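Local coordinates for glycoprotein (Chandipura virus, PDB 5MDM), which probably attaches the virus to host receptors and, as a class III fusion glycoprotein triggered by endosomal acidity, fuses the viral and endosomal membranes, at residues 15-27 and 284-296. Numbering follows the deposited sequence.
Sequences KPVTKNTRYCPMG and YSLCQNTWDKVER
Arg22 runs alongside Trp291, in the opposite direction, and shows how one long side chain can serve an aromatic ring and a row of acidic and amide groups at once. Its CG sits over one face of the five-membered ring, 3.5 Å from the centroid and 19° off the normal, a CH-pi contact. The chain then bends at chi2 and chi3, which carries the guanidinium past the ring and onto the helix, where CB of Trp291 covers the centre of one of its faces. Three helical side chains meet its edge. NE donates to OE1 of Gln288 at 3.0 Å, with the two flat groups only 19° apart. NH2 forms a salt bridge to OD1 of Asp292, which it meets from above the carboxylate plane, whereas the carboxylate of Glu295 is nearly coplanar with the guanidinium and its OE1 makes a second, longer salt bridge to NH1 (3.3 Å). These contacts at NE, NH1 and NH2, with Trp291 CB over one face, probably fix how the guanidinium is turned.

Around the indole, Val17 CG1 touches the rim at CH2 (3.8 Å), the backbone O of Asn20 lies over the same face as Arg22 CG, and SG of Cys24 stands at the edge of the five-membered ring. That sulfur is bonded to Cys287 SG in a disulfide with chi3 -75°. One turn earlier, the edge of the Tyr284 ring meets O of Cys24, just ahead of the cis peptide bond to Pro25. Leu326 and Leu308 also pack on Trp291.

A disulfide and an Arg-Asp-Glu salt-bridge network thus tie the loop after strand 15-16 to the C-terminal turns of helix 270-295, within a region probably involved in trimerization of the vesiculovirus glycoprotein.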
ATOM      1  N   LYS A  15     -23.149  14.563 -35.400  1.00126.33           N
ATOM      2  CA  LYS A  15     -23.370  14.004 -36.728  1.00132.88           C
ATOM      3  C   LYS A  15     -23.308  12.488 -36.609  1.00135.78           C
ATOM      4  O   LYS A  15     -22.571  11.961 -35.775  1.00141.53           O
ATOM      5  CB  LYS A  15     -22.304  14.499 -37.708  1.00136.53           C
ATOM      6  CG  LYS A  15     -22.315  16.002 -37.955  1.00142.88           C
ATOM      7  CD  LYS A  15     -20.911  16.528 -38.230  1.00144.34           C
ATOM      8  CE  LYS A  15     -20.241  15.776 -39.373  1.00147.70           C
ATOM      9  NZ  LYS A  15     -18.831  16.214 -39.570  1.00149.91           N
ATOM     10  N   PRO A  16     -24.091  11.776 -37.431  1.00127.71           N
ATOM     11  CA  PRO A  16     -24.109  10.311 -37.374  1.00127.13           C
ATOM     12  C   PRO A  16     -22.779   9.690 -37.794  1.00125.91           C
ATOM     13  O   PRO A  16     -22.184  10.109 -38.788  1.00127.20           O
ATOM     14  CB  PRO A  16     -25.205   9.937 -38.376  1.00122.66           C
ATOM     15  CG  PRO A  16     -26.055  11.153 -38.479  1.00128.89           C
ATOM     16  CD  PRO A  16     -25.111  12.303 -38.348  1.00126.18           C
ATOM     17  N   VAL A  17     -22.321   8.703 -37.029  1.00118.73           N
ATOM     18  CA  VAL A  17     -21.109   7.966 -37.367  1.00114.08           C
ATOM     19  C   VAL A  17     -21.360   7.098 -38.592  1.00118.93           C
ATOM     20  O   VAL A  17     -22.318   6.326 -38.625  1.00122.63           O
ATOM     21  CB  VAL A  17     -20.654   7.067 -36.200  1.00105.54           C
ATOM     22  CG1 VAL A  17     -19.478   6.206 -36.622  1.00 99.12           C
ATOM     23  CG2 VAL A  17     -20.292   7.913 -34.990  1.00104.75           C
ATOM     24  N   THR A  18     -20.506   7.232 -39.601  1.00134.93           N
ATOM     25  CA  THR A  18     -20.670   6.472 -40.837  1.00140.35           C
ATOM     26  C   THR A  18     -19.432   5.652 -41.201  1.00144.86           C
ATOM     27  O   THR A  18     -19.523   4.442 -41.411  1.00142.98           O
ATOM     28  CB  THR A  18     -21.045   7.386 -42.028  1.00135.58           C
ATOM     29  OG1 THR A  18     -20.053   8.408 -42.186  1.00131.11           O
ATOM     30  CG2 THR A  18     -22.404   8.030 -41.797  1.00131.30           C
ATOM     31  N   LYS A  19     -18.280   6.314 -41.269  1.00149.26           N
ATOM     32  CA  LYS A  19     -17.046   5.674 -41.724  1.00144.72           C
ATOM     33  C   LYS A  19     -16.496   4.674 -40.702  1.00137.38           C
ATOM     34  O   LYS A  19     -15.648   3.844 -41.036  1.00142.27           O
ATOM     35  CB  LYS A  19     -15.991   6.730 -42.090  1.00143.32           C
ATOM     36  CG  LYS A  19     -14.825   6.215 -42.933  1.00138.34           C
ATOM     37  CD  LYS A  19     -13.967   7.365 -43.455  1.00138.00           C
ATOM     38  CE  LYS A  19     -12.712   6.868 -44.165  1.00134.39           C
ATOM     39  NZ  LYS A  19     -11.704   6.298 -43.220  1.00129.76           N
ATOM     40  N   ASN A  20     -16.981   4.762 -39.465  1.00127.24           N
ATOM     41  CA  ASN A  20     -16.646   3.790 -38.421  1.00119.96           C
ATOM     42  C   ASN A  20     -15.165   3.713 -38.048  1.00117.10           C
ATOM     43  O   ASN A  20     -14.724   2.712 -37.486  1.00 92.60           O
ATOM     44  CB  ASN A  20     -17.147   2.394 -38.808  1.00114.97           C
ATOM     45  CG  ASN A  20     -18.383   1.982 -38.043  1.00126.08           C
ATOM     46  OD1 ASN A  20     -18.407   0.931 -37.407  1.00125.25           O
ATOM     47  ND2 ASN A  20     -19.418   2.811 -38.098  1.00139.24           N
ATOM     48  N   THR A  21     -14.403   4.759 -38.360  1.00116.68           N
ATOM     49  CA  THR A  21     -12.977   4.777 -38.035  1.00120.30           C
ATOM     50  C   THR A  21     -12.747   4.890 -36.531  1.00116.02           C
ATOM     51  O   THR A  21     -13.427   5.647 -35.835  1.00107.18           O
ATOM     52  CB  THR A  21     -12.216   5.904 -38.761  1.00124.80           C
ATOM     53  OG1 THR A  21     -12.878   7.153 -38.536  1.00129.88           O
ATOM     54  CG2 THR A  21     -12.139   5.627 -40.259  1.00125.51           C
ATOM     55  N   ARG A  22     -11.774   4.127 -36.044  1.00114.10           N
ATOM     56  CA  ARG A  22     -11.526   4.007 -34.616  1.00 99.00           C
ATOM     57  C   ARG A  22     -10.361   4.885 -34.186  1.00102.61           C
ATOM     58  O   ARG A  22      -9.275   4.823 -34.762  1.00108.36           O
ATOM     59  CB  ARG A  22     -11.249   2.543 -34.259  1.00 87.56           C
ATOM     60  CG  ARG A  22     -12.375   1.606 -34.655  1.00 90.90           C
ATOM     61  CD  ARG A  22     -11.866   0.311 -35.237  1.00108.88           C
ATOM     62  NE  ARG A  22     -11.945  -0.798 -34.292  1.00 93.83           N
ATOM     63  CZ  ARG A  22     -12.770  -1.831 -34.426  1.00 81.60           C
ATOM     64  NH1 ARG A  22     -13.592  -1.896 -35.463  1.00 97.60           N
ATOM     65  NH2 ARG A  22     -12.774  -2.801 -33.525  1.00 82.92           N
ATOM     66  N   TYR A  23     -10.598   5.712 -33.175  1.00 86.57           N
ATOM     67  CA  TYR A  23      -9.536   6.516 -32.585  1.00108.73           C
ATOM     68  C   TYR A  23      -9.253   6.016 -31.172  1.00111.13           C
ATOM     69  O   TYR A  23      -9.636   6.652 -30.193  1.00 85.74           O
ATOM     70  CB  TYR A  23      -9.921   7.993 -32.562  1.00 88.76           C
ATOM     71  CG  TYR A  23     -10.042   8.617 -33.934  1.00 98.80           C
ATOM     72  CD1 TYR A  23      -8.942   9.198 -34.551  1.00 96.75           C
ATOM     73  CD2 TYR A  23     -11.257   8.628 -34.613  1.00103.22           C
ATOM     74  CE1 TYR A  23      -9.046   9.772 -35.807  1.00 99.16           C
ATOM     75  CE2 TYR A  23     -11.370   9.198 -35.873  1.00104.28           C
ATOM     76  CZ  TYR A  23     -10.261   9.770 -36.463  1.00102.69           C
ATOM     77  OH  TYR A  23     -10.359  10.338 -37.714  1.00103.24           O
ATOM     78  N   CYS A  24      -8.586   4.870 -31.076  1.00110.56           N
ATOM     79  CA  CYS A  24      -8.335   4.233 -29.789  1.00 80.72           C
ATOM     80  C   CYS A  24      -6.875   4.312 -29.368  1.00103.40           C
ATOM     81  O   CYS A  24      -5.978   3.925 -30.119  1.00101.38           O
ATOM     82  CB  CYS A  24      -8.771   2.770 -29.825  1.00123.62           C
ATOM     83  SG  CYS A  24     -10.537   2.546 -29.870  1.00 86.40           S
ATOM     84  N   PRO A  25      -6.631   4.813 -28.154  1.00 79.82           N
ATOM     85  CA  PRO A  25      -7.671   5.368 -27.292  1.00 88.02           C
ATOM     86  C   PRO A  25      -7.859   6.833 -27.643  1.00 96.33           C
ATOM     87  O   PRO A  25      -6.981   7.407 -28.285  1.00105.24           O
ATOM     88  CB  PRO A  25      -7.057   5.240 -25.906  1.00 82.82           C
ATOM     89  CG  PRO A  25      -5.597   5.419 -26.154  1.00 89.70           C
ATOM     90  CD  PRO A  25      -5.311   4.818 -27.504  1.00 90.97           C
ATOM     91  N   MET A  26      -8.976   7.432 -27.245  1.00 93.33           N
ATOM     92  CA  MET A  26      -9.236   8.817 -27.618  1.00 95.31           C
ATOM     93  C   MET A  26      -8.265   9.761 -26.922  1.00 97.87           C
ATOM     94  O   MET A  26      -8.032   9.667 -25.714  1.00100.25           O
ATOM     95  CB  MET A  26     -10.686   9.212 -27.327  1.00103.26           C
ATOM     96  CG  MET A  26     -11.066  10.591 -27.851  1.00 93.75           C
ATOM     97  SD  MET A  26     -10.915  10.742 -29.638  1.00 93.85           S
ATOM     98  CE  MET A  26     -12.177   9.585 -30.174  1.00153.44           C
ATOM     99  N   GLY A  27      -7.689  10.665 -27.702  1.00102.71           N
ATOM    100  CA  GLY A  27      -6.735  11.618 -27.180  1.00118.53           C
ATOM    101  C   GLY A  27      -6.490  12.715 -28.192  1.00133.44           C
ATOM    102  O   GLY A  27      -6.963  12.638 -29.327  1.00133.43           O
ATOM    103  N   TYR A 284      -7.260   0.721 -24.338  1.00 62.52           N
ATOM    104  CA  TYR A 284      -7.177   0.408 -25.762  1.00 54.42           C
ATOM    105  C   TYR A 284      -8.095  -0.743 -26.171  1.00 76.16           C
ATOM    106  O   TYR A 284      -8.910  -0.612 -27.095  1.00 65.76           O
ATOM    107  CB  TYR A 284      -5.747   0.062 -26.152  1.00 57.70           C
ATOM    108  CG  TYR A 284      -5.578  -0.212 -27.619  1.00 55.08           C
ATOM    109  CD1 TYR A 284      -5.281  -1.484 -28.080  1.00 67.48           C
ATOM    110  CD2 TYR A 284      -5.726   0.800 -28.544  1.00 56.43           C
ATOM    111  CE1 TYR A 284      -5.131  -1.737 -29.427  1.00 56.95           C
ATOM    112  CE2 TYR A 284      -5.583   0.561 -29.885  1.00 64.45           C
ATOM    113  CZ  TYR A 284      -5.285  -0.708 -30.324  1.00 58.27           C
ATOM    114  OH  TYR A 284      -5.139  -0.941 -31.670  1.00 79.67           O
ATOM    115  N   SER A 285      -7.961  -1.873 -25.487  1.00 75.44           N
ATOM    116  CA  SER A 285      -8.717  -3.056 -25.873  1.00 72.04           C
ATOM    117  C   SER A 285     -10.216  -2.923 -25.607  1.00 75.82           C
ATOM    118  O   SER A 285     -11.016  -3.537 -26.304  1.00 90.76           O
ATOM    119  CB  SER A 285      -8.142  -4.320 -25.228  1.00 62.80           C
ATOM    120  OG  SER A 285      -8.119  -4.206 -23.820  1.00 72.70           O
ATOM    121  N   LEU A 286     -10.604  -2.128 -24.615  1.00 64.59           N
ATOM    122  CA  LEU A 286     -12.028  -1.948 -24.333  1.00 67.38           C
ATOM    123  C   LEU A 286     -12.643  -1.021 -25.367  1.00 76.03           C
ATOM    124  O   LEU A 286     -13.790  -1.203 -25.784  1.00 82.56           O
ATOM    125  CB  LEU A 286     -12.262  -1.423 -22.917  1.00 66.36           C
ATOM    126  CG  LEU A 286     -12.068  -2.455 -21.804  1.00 61.52           C
ATOM    127  CD1 LEU A 286     -12.099  -1.784 -20.450  1.00 61.91           C
ATOM    128  CD2 LEU A 286     -13.109  -3.539 -21.891  1.00 59.82           C
ATOM    129  N   CYS A 287     -11.866  -0.027 -25.784  1.00 78.07           N
ATOM    130  CA  CYS A 287     -12.267   0.835 -26.886  1.00 67.73           C
ATOM    131  C   CYS A 287     -12.485  -0.019 -28.151  1.00 67.30           C
ATOM    132  O   CYS A 287     -13.558   0.006 -28.772  1.00 73.22           O
ATOM    133  CB  CYS A 287     -11.193   1.899 -27.104  1.00 60.57           C
ATOM    134  SG  CYS A 287     -11.599   3.186 -28.256  1.00 99.57           S
ATOM    135  N   GLN A 288     -11.469  -0.799 -28.508  1.00 62.53           N
ATOM    136  CA  GLN A 288     -11.556  -1.680 -29.667  1.00 69.19           C
ATOM    137  C   GLN A 288     -12.735  -2.648 -29.550  1.00 74.08           C
ATOM    138  O   GLN A 288     -13.379  -2.969 -30.540  1.00 69.59           O
ATOM    139  CB  GLN A 288     -10.250  -2.464 -29.844  1.00 65.07           C
ATOM    140  CG  GLN A 288      -9.033  -1.605 -30.131  1.00 61.52           C
ATOM    141  CD  GLN A 288      -9.014  -1.061 -31.545  1.00 75.35           C
ATOM    142  OE1 GLN A 288      -9.722  -1.543 -32.427  1.00 65.76           O
ATOM    143  NE2 GLN A 288      -8.198  -0.044 -31.765  1.00 77.92           N
ATOM    144  N   ASN A 289     -13.012  -3.111 -28.334  1.00 76.02           N
ATOM    145  CA  ASN A 289     -14.093  -4.060 -28.108  1.00 75.69           C
ATOM    146  C   ASN A 289     -15.452  -3.397 -28.344  1.00 92.08           C
ATOM    147  O   ASN A 289     -16.348  -3.993 -28.950  1.00 93.44           O
ATOM    148  CB  ASN A 289     -13.998  -4.663 -26.702  1.00 73.48           C
ATOM    149  CG  ASN A 289     -14.969  -5.815 -26.488  1.00100.39           C
ATOM    150  OD1 ASN A 289     -16.008  -5.658 -25.846  1.00117.10           O
ATOM    151  ND2 ASN A 289     -14.634  -6.980 -27.028  1.00105.81           N
ATOM    152  N   THR A 290     -15.595  -2.159 -27.875  1.00 69.23           N
ATOM    153  CA  THR A 290     -16.791  -1.378 -28.161  1.00 71.82           C
ATOM    154  C   THR A 290     -16.990  -1.203 -29.668  1.00 90.13           C
ATOM    155  O   THR A 290     -18.093  -1.406 -30.187  1.00 93.78           O
ATOM    156  CB  THR A 290     -16.748   0.002 -27.475  1.00 70.62           C
ATOM    157  OG1 THR A 290     -16.958  -0.169 -26.072  1.00 69.54           O
ATOM    158  CG2 THR A 290     -17.831   0.933 -28.036  1.00 73.55           C
ATOM    159  N   TRP A 291     -15.924  -0.838 -30.376  1.00 88.27           N
ATOM    160  CA  TRP A 291     -16.031  -0.686 -31.826  1.00 91.39           C
ATOM    161  C   TRP A 291     -16.321  -2.016 -32.524  1.00 95.86           C
ATOM    162  O   TRP A 291     -16.880  -2.045 -33.619  1.00 97.08           O
ATOM    163  CB  TRP A 291     -14.778  -0.047 -32.410  1.00 73.59           C
ATOM    164  CG  TRP A 291     -14.808   1.443 -32.424  1.00114.85           C
ATOM    165  CD1 TRP A 291     -13.980   2.280 -31.749  1.00 71.28           C
ATOM    166  CD2 TRP A 291     -15.705   2.276 -33.163  1.00 76.78           C
ATOM    167  NE1 TRP A 291     -14.298   3.586 -32.020  1.00 72.62           N
ATOM    168  CE2 TRP A 291     -15.358   3.611 -32.884  1.00 86.75           C
ATOM    169  CE3 TRP A 291     -16.769   2.024 -34.030  1.00 97.66           C
ATOM    170  CZ2 TRP A 291     -16.037   4.691 -33.441  1.00 91.12           C
ATOM    171  CZ3 TRP A 291     -17.443   3.097 -34.582  1.00101.17           C
ATOM    172  CH2 TRP A 291     -17.073   4.415 -34.285  1.00 94.82           C
ATOM    173  N   ASP A 292     -15.936  -3.114 -31.887  1.00 95.54           N
ATOM    174  CA  ASP A 292     -16.288  -4.434 -32.382  1.00 89.42           C
ATOM    175  C   ASP A 292     -17.778  -4.673 -32.205  1.00 93.02           C
ATOM    176  O   ASP A 292     -18.408  -5.301 -33.051  1.00 97.64           O
ATOM    177  CB  ASP A 292     -15.497  -5.520 -31.660  1.00 89.38           C
ATOM    178  CG  ASP A 292     -14.085  -5.650 -32.182  1.00 87.21           C
ATOM    179  OD1 ASP A 292     -13.807  -5.103 -33.273  1.00 87.84           O
ATOM    180  OD2 ASP A 292     -13.260  -6.307 -31.511  1.00 82.63           O
ATOM    181  N   LYS A 293     -18.335  -4.180 -31.100  1.00 95.34           N
ATOM    182  CA  LYS A 293     -19.777  -4.270 -30.890  1.00 83.85           C
ATOM    183  C   LYS A 293     -20.495  -3.459 -31.954  1.00 94.77           C
ATOM    184  O   LYS A 293     -21.500  -3.905 -32.511  1.00102.68           O
ATOM    185  CB  LYS A 293     -20.181  -3.801 -29.490  1.00 92.22           C
ATOM    186  CG  LYS A 293     -19.781  -4.758 -28.378  1.00 97.33           C
ATOM    187  CD  LYS A 293     -20.316  -4.319 -27.026  1.00107.24           C
ATOM    188  CE  LYS A 293     -19.754  -5.190 -25.906  1.00111.54           C
ATOM    189  NZ  LYS A 293     -20.169  -4.718 -24.552  1.00115.62           N
ATOM    190  N   VAL A 294     -19.967  -2.273 -32.247  1.00 86.45           N
ATOM    191  CA  VAL A 294     -20.526  -1.433 -33.303  1.00 88.31           C
ATOM    192  C   VAL A 294     -20.484  -2.148 -34.655  1.00100.46           C
ATOM    193  O   VAL A 294     -21.473  -2.163 -35.390  1.00107.52           O
ATOM    194  CB  VAL A 294     -19.790  -0.081 -33.403  1.00 86.27           C
ATOM    195  CG1 VAL A 294     -20.166   0.646 -34.683  1.00 91.30           C
ATOM    196  CG2 VAL A 294     -20.107   0.774 -32.194  1.00 84.94           C
ATOM    197  N   GLU A 295     -19.340  -2.753 -34.961  1.00 97.73           N
ATOM    198  CA  GLU A 295     -19.150  -3.473 -36.216  1.00 96.93           C
ATOM    199  C   GLU A 295     -20.150  -4.613 -36.365  1.00100.14           C
ATOM    200  O   GLU A 295     -20.752  -4.790 -37.419  1.00 98.22           O
ATOM    201  CB  GLU A 295     -17.730  -4.027 -36.298  1.00 98.81           C
ATOM    202  CG  GLU A 295     -17.122  -3.951 -37.683  1.00109.83           C
ATOM    203  CD  GLU A 295     -16.988  -2.521 -38.162  1.00121.87           C
ATOM    204  OE1 GLU A 295     -15.990  -1.860 -37.801  1.00112.14           O
ATOM    205  OE2 GLU A 295     -17.887  -2.053 -38.893  1.00141.45           O
ATOM    206  N   ARG A 296     -20.331  -5.376 -35.293  1.00101.47           N
ATOM    207  CA  ARG A 296     -21.262  -6.497 -35.290  1.00106.01           C
ATOM    208  C   ARG A 296     -22.716  -6.043 -35.186  1.00120.73           C
ATOM    209  O   ARG A 296     -23.614  -6.868 -35.009  1.00128.78           O
ATOM    210  CB  ARG A 296     -20.935  -7.456 -34.143  1.00 99.76           C
ATOM    211  CG  ARG A 296     -19.614  -8.186 -34.299  1.00101.11           C
ATOM    212  CD  ARG A 296     -19.321  -9.057 -33.088  1.00115.36           C
ATOM    213  NE  ARG A 296     -19.021  -8.260 -31.901  1.00132.02           N
ATOM    214  CZ  ARG A 296     -18.724  -8.772 -30.709  1.00139.99           C
ATOM    215  NH1 ARG A 296     -18.689 -10.088 -30.539  1.00147.55           N
ATOM    216  NH2 ARG A 296     -18.464  -7.968 -29.687  1.00134.42           N
TER